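Side-chain contact in putative neuraminyllactose-binding hemagglutinin homolog (Helicobacter pylori, PDB 3BGH), which is of unproven function but is probably an outer-membrane lipoprotein adhesin that binds sialylated glycans such as neuraminyllactose: residues 86-89 / 90-94. Residues are numbered along the deposited sequence; the frame is centred on the assembly and turned at random.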
# COMPACT_ATOMS: atom_id res chain seq x y z
N SER A 86 -16.61 -19.56 4.54
CA SER A 86 -17.88 -20.03 5.08
C SER A 86 -18.59 -21.00 4.13
O SER A 86 -19.44 -21.78 4.57
CB SER A 86 -18.78 -18.83 5.40
OG SER A 86 -18.85 -17.93 4.29
N GLU A 87 -18.25 -20.96 2.84
CA GLU A 87 -18.83 -21.90 1.86
C GLU A 87 -18.14 -23.26 1.85
O GLU A 87 -18.48 -24.12 1.03
CB GLU A 87 -18.80 -21.33 0.44
CG GLU A 87 -19.50 -19.99 0.24
CD GLU A 87 -19.36 -19.46 -1.19
OE1 GLU A 87 -18.62 -20.07 -2.02
OE2 GLU A 87 -20.01 -18.43 -1.50
N ILE A 88 -17.16 -23.46 2.74
CA ILE A 88 -16.46 -24.74 2.75
C ILE A 88 -17.25 -25.75 3.58
O ILE A 88 -17.45 -25.56 4.79
CB ILE A 88 -15.00 -24.64 3.26
CG1 ILE A 88 -14.18 -23.68 2.39
CG2 ILE A 88 -14.34 -26.01 3.26
CD1 ILE A 88 -12.91 -23.18 3.06
N PRO A 89 -17.74 -26.82 2.92
CA PRO A 89 -18.43 -27.91 3.61
C PRO A 89 -17.50 -28.77 4.49
O PRO A 89 -16.32 -28.95 4.17
CB PRO A 89 -19.01 -28.74 2.46
CG PRO A 89 -18.15 -28.45 1.28
CD PRO A 89 -17.68 -27.03 1.46
N GLN A 90 -18.07 -29.30 5.57
CA GLN A 90 -17.35 -30.14 6.52
C GLN A 90 -16.61 -31.29 5.87
O GLN A 90 -15.45 -31.55 6.19
CB GLN A 90 -18.30 -30.70 7.57
CG GLN A 90 -18.36 -29.87 8.82
CD GLN A 90 -17.33 -30.29 9.86
OE1 GLN A 90 -17.50 -30.02 11.05
NE2 GLN A 90 -16.26 -30.97 9.42
N ASP A 91 -17.28 -31.98 4.96
CA ASP A 91 -16.64 -33.06 4.21
C ASP A 91 -15.25 -32.64 3.72
O ASP A 91 -14.28 -33.41 3.79
CB ASP A 91 -17.48 -33.45 3.01
CG ASP A 91 -17.11 -34.81 2.47
OD1 ASP A 91 -15.99 -34.97 1.89
OD2 ASP A 91 -17.93 -35.73 2.66
N ILE A 92 -15.18 -31.42 3.20
CA ILE A 92 -13.94 -30.85 2.69
C ILE A 92 -13.01 -30.50 3.84
O ILE A 92 -11.90 -31.00 3.87
CB ILE A 92 -14.21 -29.63 1.77
CG1 ILE A 92 -15.04 -30.04 0.54
CG2 ILE A 92 -12.90 -28.97 1.38
CD1 ILE A 92 -14.37 -31.06 -0.36
N LYS A 93 -13.46 -29.69 4.80
CA LYS A 93 -12.64 -29.36 5.97
C LYS A 93 -11.92 -30.61 6.53
O LYS A 93 -10.73 -30.55 6.85
CB LYS A 93 -13.45 -28.71 7.10
CG LYS A 93 -14.13 -27.37 6.83
CD LYS A 93 -14.42 -26.66 8.17
CE LYS A 93 -15.80 -26.00 8.24
NZ LYS A 93 -15.99 -24.89 7.26
N GLU A 94 -12.64 -31.72 6.64
CA GLU A 94 -12.09 -32.95 7.25
C GLU A 94 -10.96 -33.57 6.43
O GLU A 94 -10.06 -34.22 6.99
CB GLU A 94 -13.19 -34.00 7.51
CG GLU A 94 -14.14 -33.65 8.69
CD GLU A 94 -13.64 -34.11 10.08
OE1 GLU A 94 -12.69 -34.95 10.17
OE2 GLU A 94 -14.22 -33.62 11.09
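The carbonyl oxygen of P89 takes two backbone N-H groups from the first turn of helix 90-95. The bond from K93 N to P89 O is 3.0 Å long and lies in the carbonyl plane, with a nearly straight N-H...O angle of 163°, whereas I92 N gives P89 O a weak, bent bond. P89 is the N-cap residue, and its carbonyl opens the i to i+4 ladder that E94 N continues to Q90 O.

The carbonyl one residue earlier is reached by a side chain: K93 NZ bonds to I88 O at 2.9 Å, approaching tilted from the carbonyl plane rather than within it. The K93 chain gets there by running back past the start of the helix and bending at chi3 (-137°) and chi4, while its CG packs 3.8 Å from I88 CG2. This bond gives a partner to a carbonyl that precedes the helix.

Apolar contacts fill in beside these bonds. The P89 ring runs alongside the I92 side chain in the same direction, with P89 CG 3.6 Å from I92 CG1. I88 lies roughly perpendicular to I92, and its CG2, set anti to the backbone N, meets I92 CG2 at 3.8 Å.

This junction leads from the loop after strand 78-82 into the short helix 90-95, near the surface and ahead of strand 98-114. Buried I88 rests on F82 of strand 78-82 and V40 of strand 38-48; P89 also touches F82, and I92 joins I88 on V40, seating the helix start against strand 78-82, outermost in the sheet of this chain, and its neighbour 38-48.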